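PDB 3SF6: glutaryl-CoA dehydrogenase from Mycobacterium smegmatis, which belongs to the acyl-CoA dehydrogenase family of flavoproteins and, in this model, carries dihydroflavine-adenine dinucleotide in a tetrameric assembly. Local coordinates for residues L77-K82 / A87-V92; A305-E310 / I347-T352; A54-Y57 / L62-R65. One frame throughout, in Å; residues are numbered along the deposited sequence.

Contact 1: L77-K82 / A87-V92; sequences LGMHLK and AGMSAV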
loop_
_atom_site.group_PDB
_atom_site.type_symbol
_atom_site.label_atom_id
_atom_site.label_comp_id
_atom_site.label_asym_id
_atom_site.label_seq_id
_atom_site.Cartn_x
_atom_site.Cartn_y
_atom_site.Cartn_z
ATOM N N LEU A 77 19.414 -26.708 -20.080
ATOM C CA LEU A 77 19.370 -25.682 -21.137
ATOM C C LEU A 77 18.418 -26.124 -22.216
ATOM O O LEU A 77 18.572 -27.181 -22.813
ATOM C CB LEU A 77 20.770 -25.429 -21.708
ATOM C CG LEU A 77 21.796 -24.939 -20.677
ATOM C CD1 LEU A 77 23.129 -24.700 -21.367
ATOM C CD2 LEU A 77 21.334 -23.653 -19.932
ATOM N N GLY A 78 17.434 -25.293 -22.495
ATOM C CA GLY A 78 16.413 -25.648 -23.466
ATOM C C GLY A 78 15.384 -26.593 -22.899
ATOM O O GLY A 78 14.763 -27.356 -23.637
ATOM N N MET A 79 15.152 -26.515 -21.589
ATOM C CA MET A 79 14.293 -27.494 -20.911
ATOM C C MET A 79 12.906 -27.684 -21.507
ATOM O O MET A 79 12.390 -28.820 -21.513
ATOM C CB MET A 79 14.129 -27.128 -19.431
ATOM C CG MET A 79 15.368 -27.358 -18.607
ATOM S SD MET A 79 15.169 -26.960 -16.861
ATOM C CE MET A 79 15.430 -25.173 -16.850
ATOM N N HIS A 80 12.287 -26.587 -21.978
ATOM C CA HIS A 80 10.935 -26.639 -22.449
ATOM C C HIS A 80 10.865 -26.873 -23.957
ATOM O O HIS A 80 9.766 -26.987 -24.509
ATOM C CB HIS A 80 10.158 -25.361 -22.085
ATOM C CG HIS A 80 8.695 -25.474 -22.354
ATOM N ND1 HIS A 80 8.049 -24.676 -23.281
ATOM C CD2 HIS A 80 7.761 -26.337 -21.883
ATOM C CE1 HIS A 80 6.779 -25.036 -23.353
ATOM N NE2 HIS A 80 6.574 -26.036 -22.512
ATOM N N LEU A 81 12.016 -27.027 -24.617
ATOM C CA LEU A 81 12.051 -27.254 -26.065
ATOM C C LEU A 81 12.114 -28.735 -26.325
ATOM O O LEU A 81 12.603 -29.493 -25.476
ATOM C CB LEU A 81 13.278 -26.582 -26.697
ATOM C CG LEU A 81 13.348 -25.075 -26.540
ATOM C CD1 LEU A 81 14.676 -24.490 -27.091
ATOM C CD2 LEU A 81 12.154 -24.369 -27.204
ATOM N N LYS A 82 11.646 -29.123 -27.499
ATOM C CA LYS A 82 11.651 -30.521 -27.929
ATOM C C LYS A 82 12.740 -30.780 -28.974
ATOM O O LYS A 82 12.958 -29.985 -29.889
ATOM C CB LYS A 82 10.277 -30.898 -28.466
ATOM C CG LYS A 82 9.254 -31.078 -27.322
ATOM C CD LYS A 82 7.901 -31.516 -27.787
ATOM C CE LYS A 82 6.964 -31.748 -26.613
ATOM N NZ LYS A 82 6.870 -30.558 -25.713
ATOM N N ALA A 87 15.355 -31.322 -23.050
ATOM C CA ALA A 87 14.570 -32.178 -22.120
ATOM C C ALA A 87 13.127 -32.409 -22.553
ATOM O O ALA A 87 12.537 -33.477 -22.252
ATOM C CB ALA A 87 14.582 -31.581 -20.709
ATOM N N GLY A 88 12.538 -31.460 -23.283
ATOM C CA GLY A 88 11.139 -31.602 -23.683
ATOM C C GLY A 88 10.172 -31.734 -22.532
ATOM O O GLY A 88 9.156 -32.456 -22.627
ATOM N N MET A 89 10.468 -31.072 -21.424
ATOM C CA MET A 89 9.610 -31.212 -20.258
ATOM C C MET A 89 8.345 -30.330 -20.383
ATOM O O MET A 89 8.234 -29.451 -21.241
ATOM C CB MET A 89 10.355 -30.950 -18.949
ATOM C CG MET A 89 10.723 -29.561 -18.691
ATOM S SD MET A 89 11.703 -29.304 -17.153
ATOM C CE MET A 89 13.193 -30.205 -17.340
ATOM N N SER A 90 7.381 -30.580 -19.518
ATOM C CA SER A 90 6.133 -29.780 -19.546
ATOM C C SER A 90 6.369 -28.375 -19.089
ATOM O O SER A 90 7.402 -28.073 -18.490
ATOM C CB SER A 90 5.078 -30.409 -18.650
ATOM O OG SER A 90 5.426 -30.273 -17.256
ATOM N N ALA A 91 5.373 -27.505 -19.366
ATOM C CA ALA A 91 5.437 -26.120 -18.917
ATOM C C ALA A 91 5.512 -26.063 -17.408
ATOM O O ALA A 91 6.296 -25.287 -16.863
ATOM C CB ALA A 91 4.210 -25.334 -19.412
ATOM N N VAL A 92 4.693 -26.855 -16.723
ATOM C CA VAL A 92 4.738 -26.862 -15.257
ATOM C C VAL A 92 6.112 -27.323 -14.735
ATOM O O VAL A 92 6.669 -26.711 -13.812
ATOM C CB VAL A 92 3.579 -27.672 -14.676
ATOM C CG1 VAL A 92 3.735 -27.871 -13.132
ATOM C CG2 VAL A 92 2.221 -26.941 -14.972
HETATM O O HOH W 1 17.037 -29.377 -21.758
HETATM O O HOH W 2 8.333 -29.382 -23.949
#

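Contact 2: A305-E310 / I347-T352; sequences ADMTLE and IEIART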
loop_
_atom_site.group_PDB
_atom_site.type_symbol
_atom_site.label_atom_id
_atom_site.label_comp_id
_atom_site.label_asym_id
_atom_site.label_seq_id
_atom_site.Cartn_x
_atom_site.Cartn_y
_atom_site.Cartn_z
ATOM N N ALA A 305 2.721 -13.579 7.751
ATOM C CA ALA A 305 1.426 -13.924 7.138
ATOM C C ALA A 305 1.270 -13.290 5.760
ATOM O O ALA A 305 0.860 -13.950 4.778
ATOM C CB ALA A 305 0.245 -13.530 8.060
ATOM N N ASP A 306 1.565 -11.984 5.665
ATOM C CA ASP A 306 1.433 -11.275 4.398
ATOM C C ASP A 306 2.351 -11.851 3.311
ATOM O O ASP A 306 1.913 -12.034 2.151
ATOM C CB ASP A 306 1.704 -9.787 4.586
ATOM C CG ASP A 306 0.627 -9.047 5.387
ATOM O OD1 ASP A 306 -0.488 -9.575 5.616
ATOM O OD2 ASP A 306 0.896 -7.849 5.705
ATOM N N MET A 307 3.605 -12.097 3.653
ATOM C CA MET A 307 4.541 -12.680 2.711
ATOM C C MET A 307 4.100 -14.063 2.269
ATOM O O MET A 307 4.186 -14.388 1.085
ATOM C CB MET A 307 5.956 -12.719 3.272
ATOM C CG MET A 307 6.593 -11.376 3.476
ATOM S SD MET A 307 8.347 -11.482 3.961
ATOM C CE MET A 307 8.210 -12.149 5.615
ATOM N N THR A 308 3.651 -14.886 3.211
ATOM C CA THR A 308 3.237 -16.247 2.884
ATOM C C THR A 308 2.021 -16.222 1.946
ATOM O O THR A 308 1.937 -17.003 0.989
ATOM C CB THR A 308 2.904 -17.007 4.152
ATOM O OG1 THR A 308 4.095 -17.149 4.940
ATOM C CG2 THR A 308 2.350 -18.431 3.863
ATOM N N LEU A 309 1.119 -15.285 2.206
ATOM C CA LEU A 309 -0.049 -15.118 1.326
ATOM C C LEU A 309 0.379 -14.778 -0.082
ATOM O O LEU A 309 -0.155 -15.334 -1.045
ATOM C CB LEU A 309 -1.030 -14.059 1.861
ATOM C CG LEU A 309 -2.190 -14.530 2.705
ATOM C CD1 LEU A 309 -2.948 -13.274 3.163
ATOM C CD2 LEU A 309 -3.089 -15.476 1.918
ATOM N N GLU A 310 1.281 -13.823 -0.256
ATOM C CA GLU A 310 1.613 -13.407 -1.624
ATOM C C GLU A 310 2.434 -14.479 -2.314
ATOM O O GLU A 310 2.285 -14.682 -3.533
ATOM C CB GLU A 310 2.278 -12.040 -1.699
ATOM C CG GLU A 310 1.380 -10.888 -1.234
ATOM C CD GLU A 310 0.047 -10.815 -1.942
ATOM O OE1 GLU A 310 -0.038 -11.089 -3.150
ATOM O OE2 GLU A 310 -0.971 -10.501 -1.284
ATOM N N ILE A 347 9.604 -9.001 -5.028
ATOM C CA ILE A 347 10.518 -7.982 -4.554
ATOM C C ILE A 347 10.036 -7.373 -3.241
ATOM O O ILE A 347 10.848 -7.060 -2.361
ATOM C CB ILE A 347 10.879 -6.927 -5.656
ATOM C CG1 ILE A 347 12.218 -6.256 -5.314
ATOM C CG2 ILE A 347 9.741 -5.891 -5.876
ATOM C CD1 ILE A 347 12.755 -5.388 -6.464
ATOM N N GLU A 348 8.724 -7.236 -3.081
ATOM C CA GLU A 348 8.172 -6.802 -1.806
ATOM C C GLU A 348 8.448 -7.834 -0.705
ATOM O O GLU A 348 8.773 -7.460 0.442
ATOM C CB GLU A 348 6.674 -6.534 -1.956
ATOM C CG GLU A 348 5.992 -6.200 -0.672
ATOM C CD GLU A 348 6.325 -4.879 -0.077
ATOM O OE1 GLU A 348 7.122 -4.057 -0.644
ATOM O OE2 GLU A 348 5.786 -4.674 1.052
ATOM N N ILE A 349 8.336 -9.130 -1.018
ATOM C CA ILE A 349 8.697 -10.154 -0.052
ATOM C C ILE A 349 10.160 -10.033 0.364
ATOM O O ILE A 349 10.500 -10.096 1.563
ATOM C CB ILE A 349 8.381 -11.576 -0.588
ATOM C CG1 ILE A 349 6.867 -11.813 -0.573
ATOM C CG2 ILE A 349 9.136 -12.650 0.222
ATOM C CD1 ILE A 349 6.409 -12.999 -1.459
ATOM N N ALA A 350 11.057 -9.874 -0.597
ATOM C CA ALA A 350 12.471 -9.731 -0.274
ATOM C C ALA A 350 12.754 -8.546 0.631
ATOM O O ALA A 350 13.499 -8.659 1.623
ATOM C CB ALA A 350 13.315 -9.617 -1.577
ATOM N N ARG A 351 12.151 -7.406 0.293
ATOM C CA ARG A 351 12.303 -6.181 1.085
ATOM C C ARG A 351 11.794 -6.359 2.505
ATOM O O ARG A 351 12.462 -5.977 3.482
ATOM C CB ARG A 351 11.589 -5.048 0.389
ATOM C CG ARG A 351 12.285 -4.638 -0.891
ATOM C CD ARG A 351 11.427 -3.826 -1.852
ATOM N NE ARG A 351 12.223 -3.316 -2.989
ATOM C CZ ARG A 351 11.718 -2.666 -4.032
ATOM N NH1 ARG A 351 10.440 -2.415 -4.092
ATOM N NH2 ARG A 351 12.510 -2.269 -5.010
ATOM N N THR A 352 10.619 -6.976 2.646
ATOM C CA THR A 352 10.009 -7.171 3.970
ATOM C C THR A 352 10.850 -8.143 4.789
ATOM O O THR A 352 11.077 -7.950 5.985
ATOM C CB THR A 352 8.571 -7.625 3.840
ATOM O OG1 THR A 352 7.832 -6.562 3.193
ATOM C CG2 THR A 352 7.972 -7.874 5.217
#

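Contact 3: A54-Y57 / L62-R65; sequences ASWY and LPAR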
loop_
_atom_site.group_PDB
_atom_site.type_symbol
_atom_site.label_atom_id
_atom_site.label_comp_id
_atom_site.label_asym_id
_atom_site.label_seq_id
_atom_site.Cartn_x
_atom_site.Cartn_y
_atom_site.Cartn_z
ATOM N N ALA A 54 27.528 -16.224 -3.364
ATOM C CA ALA A 54 27.848 -14.982 -2.646
ATOM C C ALA A 54 29.121 -14.368 -3.251
ATOM O O ALA A 54 29.173 -13.147 -3.494
ATOM C CB ALA A 54 27.995 -15.235 -1.119
ATOM N N SER A 55 30.126 -15.207 -3.496
ATOM C CA SER A 55 31.404 -14.753 -4.078
ATOM C C SER A 55 31.255 -14.271 -5.508
ATOM O O SER A 55 31.787 -13.227 -5.869
ATOM C CB SER A 55 32.457 -15.860 -4.037
ATOM O OG SER A 55 32.867 -16.072 -2.713
ATOM N N TRP A 56 30.513 -15.021 -6.342
ATOM C CA TRP A 56 30.295 -14.595 -7.721
ATOM C C TRP A 56 29.599 -13.240 -7.737
ATOM O O TRP A 56 29.957 -12.355 -8.512
ATOM C CB TRP A 56 29.446 -15.632 -8.496
ATOM C CG TRP A 56 30.101 -16.974 -8.746
ATOM C CD1 TRP A 56 31.425 -17.267 -8.713
ATOM C CD2 TRP A 56 29.430 -18.195 -9.109
ATOM N NE1 TRP A 56 31.630 -18.601 -9.029
ATOM C CE2 TRP A 56 30.421 -19.188 -9.271
ATOM C CE3 TRP A 56 28.093 -18.540 -9.300
ATOM C CZ2 TRP A 56 30.114 -20.499 -9.612
ATOM C CZ3 TRP A 56 27.796 -19.851 -9.649
ATOM C CH2 TRP A 56 28.796 -20.810 -9.792
ATOM N N TYR A 57 28.580 -13.072 -6.890
ATOM C CA TYR A 57 27.810 -11.848 -6.879
ATOM C C TYR A 57 28.711 -10.659 -6.427
ATOM O O TYR A 57 28.769 -9.601 -7.057
ATOM C CB TYR A 57 26.601 -11.960 -5.939
ATOM C CG TYR A 57 25.696 -10.761 -6.064
ATOM C CD1 TYR A 57 25.934 -9.606 -5.316
ATOM C CD2 TYR A 57 24.650 -10.741 -6.989
ATOM C CE1 TYR A 57 25.138 -8.480 -5.481
ATOM C CE2 TYR A 57 23.862 -9.624 -7.165
ATOM C CZ TYR A 57 24.083 -8.502 -6.408
ATOM O OH TYR A 57 23.368 -7.355 -6.565
ATOM N N LEU A 62 31.720 -14.502 -12.891
ATOM C CA LEU A 62 31.449 -15.916 -12.671
ATOM C C LEU A 62 31.985 -16.682 -13.873
ATOM O O LEU A 62 32.185 -16.090 -14.936
ATOM C CB LEU A 62 29.959 -16.181 -12.471
ATOM C CG LEU A 62 29.030 -16.294 -13.680
ATOM C CD1 LEU A 62 27.707 -16.948 -13.288
ATOM C CD2 LEU A 62 28.806 -14.905 -14.335
ATOM N N PRO A 63 32.286 -17.972 -13.680
ATOM C CA PRO A 63 32.784 -18.797 -14.783
ATOM C C PRO A 63 31.624 -19.190 -15.690
ATOM O O PRO A 63 31.195 -20.329 -15.724
ATOM C CB PRO A 63 33.403 -20.000 -14.065
ATOM C CG PRO A 63 32.587 -20.112 -12.791
ATOM C CD PRO A 63 32.310 -18.688 -12.389
ATOM N N ALA A 64 31.109 -18.220 -16.421
ATOM C CA ALA A 64 29.866 -18.416 -17.149
ATOM C C ALA A 64 29.985 -19.554 -18.181
ATOM O O ALA A 64 29.067 -20.372 -18.314
ATOM C CB ALA A 64 29.438 -17.119 -17.837
ATOM N N ARG A 65 31.105 -19.592 -18.908
ATOM C CA ARG A 65 31.274 -20.637 -19.942
ATOM C C ARG A 65 31.312 -22.023 -19.332
ATOM O O ARG A 65 30.637 -22.943 -19.824
ATOM C CB ARG A 65 32.494 -20.362 -20.827
ATOM C CG ARG A 65 32.286 -19.170 -21.736
ATOM C CD ARG A 65 33.391 -19.026 -22.754
ATOM N NE ARG A 65 33.597 -17.631 -23.176
ATOM C CZ ARG A 65 34.205 -16.661 -22.472
ATOM N NH1 ARG A 65 34.708 -16.869 -21.238
ATOM N NH2 ARG A 65 34.311 -15.449 -23.022
#

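Contact 1: L77-K82 / A87-V92
Backbone hydrogen bonds tie the turn at Met79 to the chain that returns through Met89, within the loop joining helix 64-73 to helix 91-104 in the N-terminal helical domain of the acyl-CoA dehydrogenase fold. Met89 N donates to Met79 O at 3.0 Å with an N-H...O angle of 159°, while Gly88 N makes a weaker, bent bond to Leu81 O. The acceptors are presented by a type I beta turn from Gly78 to Leu81. Glycine suits both Gly78 and Gly88, whose phi angles are positive; at Gly78 a CB would also press against Leu77 O.

Two waters extend the polar network. One joins Leu77 O to Ala87 N; the other bridges His80 O and Met89 O, and Lys82 NZ, in the conformer modelled here, also reaches it.

Among the side chains, the two methionines run alongside each other, Met89 CE lying 3.8 Å from both CG and SD of Met79. In His80 a chi1 of -170° sets CG opposite the backbone N and swings the ring to the 87-92 side. Its CD2 comes 3.2 Å from Met89 O, a close approach without a bond, and NE2 lies 4.0 Å from the small Ala91 CB.

Ser90 N-caps helix 91-104 through OG to Ala93 N, and Asp326 of helix 298-327 accepts from Ala91 N and Val92 N. Met79 packs on helix 91-104, Leu77 and Leu81 on helix 106-126.

Contact 2: A305-E310 / I347-T352
Met307 leaves its helix with CG anti to the carbonyl carbon (chi1 -67°), runs on extended and bends at chi3 (-69°), which lays SD against Ile349 and Thr352. These residues join two neighbouring, antiparallel helices of the C-terminal helical domain of the acyl-CoA dehydrogenase fold, 298-327 and 332-357; the axes of the short segments run 9.9 Å apart with their directions at 156°.

Packing here is apolar, without a hydrogen bond across the segments. Methionine fits because its slim, polarisable sulfur can sit beside both carbon and oxygen: SD is 4.0 Å from Ile349 CG2 and 3.5 Å from Ile349 O. Ile349 contributes both branches, its CG1 arm passing across Met307, so that CD1 lies 3.7 Å from Met307 O. One turn on, Glu310 offers its CB to the same CD1, while its carboxylate turns away to Lys313 of its own chain and Lys313 of the second subunit. Leu277 of helix 252-286 packs on Met307, and Ala273 on Ile349, so a third helix covers this seam. Thr352 suits its place by having two unlike branches: OG1 lies 3.0 Å from Glu348 O in its own helix, while the methyl CG2 meets Met307 SD at 3.8 Å.

Contact 3: A54-Y57 / L62-R65
A tryptophan meets two consecutive residues just before helix 64-73: Leu62 CB lies over one face of the Trp56 indole, and Pro63 CD meets the ring obliquely near NE1. The contact closes a short helix-loop-helix connection in the N-terminal helical domain of the acyl-CoA dehydrogenase fold, between helices 53-59 and 64-73. Leu62 makes a CH-pi contact, its CB 4.0 Å from the centroid of the five-membered ring and 20° off the ring normal. With chi1 at 81°, CG of Leu62 stands between its backbone N and carbonyl carbon, and CB is the part of the side chain that meets the ring.

Proline fits the N-cap position before helix 64-73 because its restricted phi suits the turn there and it has no N-H to satisfy. It is also the centre of an inverse gamma turn, in which Ala64 N bonds weakly to Leu62 O. Trp56 gives this surface contact a broad, largely apolar flat surface; its ring also meets that of His52, the planes about 15° apart, and both Trp56 and Leu62 touch Ile108 of helix 106-126. Pro63 CD comes to 3.4 Å from Trp56 NE1 and 3.7 Å from Trp56 CE2.

Along the chain the order is contact 3, contact 1, contact 2, each closing before the next opens. Contacts 3 and 1 share the N-terminal helical domain: contact 3 leads into helix 64-73, and contact 1 shapes the loop from that helix into helix 91-104. Their centres are 25 Å apart, yet both pack on helix 106-126. Contact 2 lies in the C-terminal helical domain, its centre 29 Å from that of contact 1 and 27 Å from that of contact 3. Helix 298-327 runs from contact 2 to Asp326 beside contact 1. Contact 2, through salt bridges of Asp306 and Glu310 to the second subunit, and contact 3, through Tyr57 on Met222 of the third subunit, also border the tetramer's interfaces.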